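Local structure of subtilase cytotoxin, subunit B (Escherichia coli, 3DWA) at residues Gly34-Ser37 with Ala38-Ile42; Leu65-Tyr68 with Thr69-Gln72; Pro86-Val89 with Lys90-Ser94. The protein forms the five-copy B part of an AB5 toxin and probably recognises cell-surface glycans, so directing the toxic A subunit to its host cells. All coordinates share one frame; numbering follows the deposited sequence.

Contact 1 of 3, residues Gly34-Ser37 with Ala38-Ile42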
loop_
_atom_site.group_PDB
_atom_site.type_symbol
_atom_site.label_atom_id
_atom_site.label_comp_id
_atom_site.label_asym_id
_atom_site.label_seq_id
_atom_site.Cartn_x
_atom_site.Cartn_y
_atom_site.Cartn_z
ATOM N N GLY C 34 21.762 0.153 8.167
ATOM C CA GLY C 34 21.932 1.582 8.003
ATOM C C GLY C 34 23.327 1.993 8.423
ATOM O O GLY C 34 23.983 1.252 9.132
ATOM N N LYS C 35 23.766 3.167 7.963
ATOM C CA LYS C 35 25.078 3.741 8.312
ATOM C C LYS C 35 24.909 5.078 9.054
ATOM O O LYS C 35 24.213 5.986 8.598
ATOM C CB LYS C 35 25.887 4.049 7.053
ATOM C CG LYS C 35 26.359 2.890 6.209
ATOM C CD LYS C 35 27.634 2.305 6.738
ATOM C CE LYS C 35 28.037 1.156 5.843
ATOM N NZ LYS C 35 28.979 0.236 6.562
ATOM N N GLN C 36 25.596 5.213 10.165
ATOM C CA GLN C 36 25.708 6.507 10.826
ATOM C C GLN C 36 26.749 7.376 10.138
ATOM O O GLN C 36 27.385 6.909 9.194
ATOM C CB GLN C 36 26.047 6.303 12.305
ATOM C CG GLN C 36 24.957 5.515 12.987
ATOM C CD GLN C 36 25.082 5.497 14.472
ATOM O OE1 GLN C 36 25.643 4.556 15.035
ATOM N NE2 GLN C 36 24.539 6.518 15.127
ATOM N N SER C 37 26.931 8.612 10.624
ATOM C CA SER C 37 27.843 9.630 10.027
ATOM C C SER C 37 29.120 9.122 9.365
ATOM O O SER C 37 29.540 9.680 8.346
ATOM C CB SER C 37 27.973 10.878 10.867
ATOM O OG SER C 37 26.718 11.539 10.727
ATOM N N ALA C 38 29.788 8.102 9.912
ATOM C CA ALA C 38 31.020 8.086 10.673
ATOM C C ALA C 38 31.404 6.785 9.906
ATOM O O ALA C 38 32.549 6.374 9.828
ATOM C CB ALA C 38 30.826 7.824 12.137
ATOM N N GLY C 39 30.380 6.166 9.299
ATOM C CA GLY C 39 30.538 5.027 8.383
ATOM C C GLY C 39 30.368 3.659 9.003
ATOM O O GLY C 39 30.628 2.638 8.356
ATOM N N SER C 40 29.924 3.634 10.249
ATOM C CA SER C 40 29.621 2.391 10.971
ATOM C C SER C 40 28.134 1.952 10.842
ATOM O O SER C 40 27.236 2.800 10.742
ATOM C CB SER C 40 29.949 2.580 12.446
ATOM O OG SER C 40 29.162 3.649 12.935
ATOM N N SER C 41 27.917 0.629 10.934
ATOM C CA SER C 41 26.679 -0.054 10.557
ATOM C C SER C 41 25.847 -0.513 11.746
ATOM O O SER C 41 26.379 -1.012 12.728
ATOM C CB SER C 41 27.020 -1.282 9.698
ATOM O OG SER C 41 27.301 -0.938 8.332
ATOM N N ILE C 42 24.531 -0.354 11.631
ATOM C CA ILE C 42 23.553 -0.949 12.549
ATOM C C ILE C 42 22.611 -1.821 11.685
ATOM O O ILE C 42 22.321 -1.473 10.532
ATOM C CB ILE C 42 22.774 0.180 13.351
ATOM C CG1 ILE C 42 21.506 -0.330 14.098
ATOM C CG2 ILE C 42 22.359 1.338 12.414
ATOM C CD1 ILE C 42 21.769 -1.256 15.312
#
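Lys35 lies over Ser41 on one face of the hairpin formed by strands 27-35 and 41-47, and its side chain follows the neighbouring backbone. Lys35 CB starts 4.1 Å from Ser40 O; the chain then bends at chi2 (-83°), which turns the remainder alongside the opposing strand instead of away from it. Lys35 CD comes 3.4 Å from Gly39 O. Next, Lys35 CE packs 3.3 Å from Ser41 OG. At the tip, Lys35 NZ donates to Ser41 OG at 2.7 Å. A second, weak bond runs from NZ to Gly39 O, and Ser41 OG also has a weak hydrogen bond to Glu33. One residue further from the turn, Gly34 and Ile42 form an antiparallel hydrogen-bonded pair, with Gly34 N 2.9 Å from Ile42 O. The reversal is a type I-like turn with a G1 beta bulge: Gly39 N reaches Gln36 O at 3.1 Å, while Gln36 N bonds to Ser40 O at 3.0 Å. Gly39 has the positive phi (96°) expected at the bulge, and its N-H meets Gln36 O from above the carbonyl plane, 51° out of it. Gln36 sends NE2 to Ser12 O, and Ile42 packs against Phe11 and Val14. The ammonium is thus held by one short hydroxyl bond and a weak carbonyl bond; the carboxylate of Glu33, only weakly bonded to that hydroxyl, might add some support to the positive charge.

Contact 2 of 3, residues Leu65-Tyr68 with Thr69-Gln72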
loop_
_atom_site.group_PDB
_atom_site.type_symbol
_atom_site.label_atom_id
_atom_site.label_comp_id
_atom_site.label_asym_id
_atom_site.label_seq_id
_atom_site.Cartn_x
_atom_site.Cartn_y
_atom_site.Cartn_z
ATOM N N LEU C 65 10.879 0.874 4.344
ATOM C CA LEU C 65 10.967 0.943 2.896
ATOM C C LEU C 65 10.833 2.371 2.375
ATOM O O LEU C 65 11.602 2.786 1.458
ATOM C CB LEU C 65 9.999 -0.039 2.191
ATOM C CG LEU C 65 10.131 -0.091 0.649
ATOM C CD1 LEU C 65 11.530 -0.595 0.215
ATOM C CD2 LEU C 65 9.045 -0.938 -0.095
ATOM N N TYR C 66 9.911 3.133 2.960
ATOM C CA TYR C 66 9.815 4.579 2.711
ATOM C C TYR C 66 11.169 5.321 2.916
ATOM O O TYR C 66 11.646 6.051 2.039
ATOM C CB TYR C 66 8.734 5.201 3.622
ATOM C CG TYR C 66 8.520 6.662 3.377
ATOM C CD1 TYR C 66 7.601 7.094 2.409
ATOM C CD2 TYR C 66 9.264 7.634 4.079
ATOM C CE1 TYR C 66 7.389 8.481 2.177
ATOM C CE2 TYR C 66 9.090 9.007 3.836
ATOM C CZ TYR C 66 8.154 9.413 2.881
ATOM O OH TYR C 66 7.956 10.745 2.648
ATOM N N PHE C 67 11.766 5.162 4.095
ATOM C CA PHE C 67 13.000 5.847 4.462
ATOM C C PHE C 67 14.211 5.351 3.658
ATOM O O PHE C 67 15.129 6.105 3.350
ATOM C CB PHE C 67 13.260 5.636 5.972
ATOM C CG PHE C 67 12.397 6.453 6.857
ATOM C CD1 PHE C 67 11.990 7.740 6.487
ATOM C CD2 PHE C 67 12.037 5.986 8.119
ATOM C CE1 PHE C 67 11.234 8.528 7.356
ATOM C CE2 PHE C 67 11.277 6.765 8.966
ATOM C CZ PHE C 67 10.873 8.046 8.586
ATOM N N TYR C 68 14.222 4.070 3.308
ATOM C CA TYR C 68 15.191 3.566 2.332
ATOM C C TYR C 68 15.112 4.358 1.004
ATOM O O TYR C 68 16.160 4.680 0.381
ATOM C CB TYR C 68 14.984 2.070 2.064
ATOM C CG TYR C 68 15.871 1.513 0.962
ATOM C CD1 TYR C 68 17.252 1.286 1.180
ATOM C CD2 TYR C 68 15.337 1.178 -0.289
ATOM C CE1 TYR C 68 18.079 0.767 0.170
ATOM C CE2 TYR C 68 16.167 0.666 -1.302
ATOM C CZ TYR C 68 17.546 0.476 -1.057
ATOM O OH TYR C 68 18.360 -0.019 -2.068
ATOM N N THR C 69 13.879 4.598 0.547
ATOM C CA THR C 69 13.598 5.311 -0.692
ATOM C C THR C 69 14.037 6.778 -0.630
ATOM O O THR C 69 14.660 7.254 -1.579
ATOM C CB THR C 69 12.101 5.241 -1.072
ATOM O OG1 THR C 69 11.639 3.876 -1.003
ATOM C CG2 THR C 69 11.861 5.789 -2.488
ATOM N N THR C 70 13.684 7.503 0.438
ATOM C CA THR C 70 14.053 8.913 0.539
ATOM C C THR C 70 15.572 9.124 0.800
ATOM O O THR C 70 16.129 10.156 0.424
ATOM C CB THR C 70 13.257 9.691 1.606
ATOM O OG1 THR C 70 13.592 9.198 2.894
ATOM C CG2 THR C 70 11.703 9.632 1.377
ATOM N N GLY C 71 16.219 8.156 1.452
ATOM C CA GLY C 71 17.615 8.314 1.841
ATOM C C GLY C 71 17.831 9.268 3.005
ATOM O O GLY C 71 18.971 9.605 3.322
ATOM N N GLN C 72 16.733 9.732 3.603
ATOM C CA GLN C 72 16.695 10.565 4.837
ATOM C C GLN C 72 17.418 9.977 6.000
ATOM O O GLN C 72 17.323 8.764 6.193
ATOM C CB GLN C 72 15.278 10.547 5.399
ATOM C CG GLN C 72 14.515 11.549 5.011
ATOM C CD GLN C 72 13.072 11.318 5.490
ATOM O OE1 GLN C 72 12.250 10.657 4.789
ATOM N NE2 GLN C 72 12.743 11.925 6.639
HETATM O O HOH W 1 17.189 6.276 5.272
#
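The Phe67 ring receives the amide oxygen of Gln72 at its edge: OE1 lies near the ring plane, 3.4 Å from CD1, with ring and amide planes 84° apart. Thr70 OG1 is also near that edge. CD1 of Phe67 sits in plane at the edge of the Tyr66 ring, to which Thr70 CG2 makes an off-centre CH-pi contact, 4.1 Å from the centroid. Ile16 and Leu100 pack on Phe67. These groups lie at the C-terminal end of helix 57-70, where Gly71 leaves helical geometry with positive phi (73°) while its N bonds Phe67 O at 3.0 Å. An ST turn follows: Thr70 OG1 accepts from Gln72 N at 3.3 Å (N-H angle 161°), and donates to Gln72 OE1 at 2.7 Å. One water donates to both Phe67 O and Gln72 O. Two tyrosine hydroxyls reach other subunits: Tyr68 OH bonds Gln72 of the second subunit and Tyr66 OH bonds Thr69 of the third; Thr69 OG1 bonds Tyr66 OH of the second subunit. Beside its own backbone N and anti to the carbonyl carbon, Thr69 OG1 turns back to Leu65 O at 2.7 Å, where hydroxyl and backbone N-H grip that oxygen from opposite faces.

Contact 3 of 3, residues Pro86-Val89 with Lys90-Ser94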
loop_
_atom_site.group_PDB
_atom_site.type_symbol
_atom_site.label_atom_id
_atom_site.label_comp_id
_atom_site.label_asym_id
_atom_site.label_seq_id
_atom_site.Cartn_x
_atom_site.Cartn_y
_atom_site.Cartn_z
ATOM N N PRO C 86 20.882 -19.431 15.782
ATOM C CA PRO C 86 22.291 -19.064 15.518
ATOM C C PRO C 86 22.676 -18.773 14.049
ATOM O O PRO C 86 23.349 -17.783 13.804
ATOM C CB PRO C 86 23.100 -20.255 16.102
ATOM C CG PRO C 86 22.181 -20.906 17.073
ATOM C CD PRO C 86 20.785 -20.732 16.478
ATOM N N PRO C 87 22.277 -19.629 13.078
ATOM C CA PRO C 87 22.528 -19.247 11.689
ATOM C C PRO C 87 21.898 -17.887 11.299
ATOM O O PRO C 87 22.484 -17.118 10.558
ATOM C CB PRO C 87 21.891 -20.402 10.888
ATOM C CG PRO C 87 21.890 -21.560 11.830
ATOM C CD PRO C 87 21.631 -20.958 13.167
ATOM N N PHE C 88 20.703 -17.609 11.792
ATOM C CA PHE C 88 20.037 -16.335 11.520
ATOM C C PHE C 88 20.809 -15.167 12.142
ATOM O O PHE C 88 21.029 -14.132 11.491
ATOM C CB PHE C 88 18.618 -16.376 12.043
ATOM C CG PHE C 88 17.800 -15.165 11.698
ATOM C CD1 PHE C 88 16.882 -15.226 10.673
ATOM C CD2 PHE C 88 17.921 -13.960 12.434
ATOM C CE1 PHE C 88 16.098 -14.107 10.358
ATOM C CE2 PHE C 88 17.116 -12.846 12.127
ATOM C CZ PHE C 88 16.201 -12.939 11.072
ATOM N N VAL C 89 21.230 -15.355 13.392
ATOM C CA VAL C 89 21.999 -14.339 14.103
ATOM C C VAL C 89 23.346 -14.060 13.418
ATOM O O VAL C 89 23.755 -12.904 13.344
ATOM C CB VAL C 89 22.147 -14.686 15.584
ATOM C CG1 VAL C 89 23.084 -13.707 16.297
ATOM C CG2 VAL C 89 20.788 -14.708 16.250
ATOM N N LYS C 90 23.988 -15.100 12.865
ATOM C CA LYS C 90 25.305 -14.958 12.199
ATOM C C LYS C 90 25.232 -14.193 10.873
ATOM O O LYS C 90 26.058 -13.317 10.596
ATOM C CB LYS C 90 25.942 -16.335 11.922
ATOM C CG LYS C 90 27.352 -16.217 11.297
ATOM C CD LYS C 90 27.915 -17.519 10.707
ATOM C CE LYS C 90 28.798 -18.227 11.722
ATOM N NZ LYS C 90 27.946 -18.732 12.859
ATOM N N ALA C 91 24.255 -14.572 10.045
ATOM C CA ALA C 91 24.019 -13.946 8.759
ATOM C C ALA C 91 23.517 -12.512 8.890
ATOM O O ALA C 91 23.895 -11.633 8.107
ATOM C CB ALA C 91 23.031 -14.794 7.953
ATOM N N LEU C 92 22.653 -12.289 9.873
ATOM C CA LEU C 92 21.875 -11.058 9.977
ATOM C C LEU C 92 22.165 -10.358 11.296
ATOM O O LEU C 92 23.169 -9.679 11.413
ATOM C CB LEU C 92 20.365 -11.345 9.785
ATOM C CG LEU C 92 19.972 -11.826 8.382
ATOM C CD1 LEU C 92 18.508 -12.329 8.377
ATOM C CD2 LEU C 92 20.168 -10.691 7.365
ATOM N N THR C 93 21.302 -10.525 12.297
ATOM C CA THR C 93 21.491 -9.834 13.581
ATOM C C THR C 93 20.544 -10.428 14.626
ATOM O O THR C 93 19.547 -11.066 14.256
ATOM C CB THR C 93 21.249 -8.290 13.418
ATOM O OG1 THR C 93 21.375 -7.642 14.665
ATOM C CG2 THR C 93 19.889 -7.980 12.894
ATOM N N SER C 94 20.823 -10.184 15.917
ATOM C CA SER C 94 19.876 -10.549 16.968
ATOM C C SER C 94 18.917 -9.413 17.269
ATOM O O SER C 94 17.960 -9.626 18.017
ATOM C CB SER C 94 20.612 -10.955 18.263
ATOM O OG SER C 94 20.956 -9.827 19.050
#
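Phe88 carries CG anti to its own N (chi1 -174°), whereas Leu92 has CG beside its N (chi1 -66°); together these torsions bring the leucine methyl over the phenyl ring. The two residues form an i, i+4 pair at the C-terminal end of the short helix 86-91. Leu92 CD1 is 3.8 Å from the Phe88 ring centroid and 21° off the ring normal, a CH-pi contact displaced toward the rim. Leu92 CD1 lies about equally close to Phe88 CE1 and CZ, 3.6 Å from each. At the ring's edge, close to its plane, lies Thr93 O, 3.7 Å from Phe88 CE2. The helix rests on strands 27-35 and 41-47 beside the Cys31-Cys45 disulfide: Phe88 touches Cys45 and meets Tyr29 edge-to-face, and Leu92 touches Cys31. Trp2 of the second subunit also meets the Phe88 ring, so this ring belongs to the interface between subunits. Prolines, which lack an N-H, suit the first turn, where only carbonyls are needed: Pro86 O accepts from Lys90 N at 2.9 Å and Pro87 O from Ala91 N at 3.1 Å. The last such bond, Leu92 N to Phe88 O at 2.9 Å, ties the backbones of the same two residues. Beyond it the chain turns back beside the helix, where Ser94 OG bonds Gly81 N and Ser94 CB lies 4.2 Å from Val89 CG1.

Contact 1 is partly buried, whereas contacts 2 and 3 lie at the surface of the chain, yet each keeps a buried phenylalanine turned to the sheet. Contacts 1 and 3 involve the same hairpin, the first as its turn and the third as a helix resting on its strands, with centres about 19 Å apart. Contact 2 belongs to the helix following strand 41-47 and packs on strands 14-24 and 96-102. Chemistry follows place: backbone pairing and a lysine-hydroxyl bond in the turn, hydroxyl and amide bonding at the long helix's end, a methyl-on-ring CH-pi contact at the end of the short helix. Contacts 2 and 3 touch the second subunit; no other chain of the assembly touches contact 1.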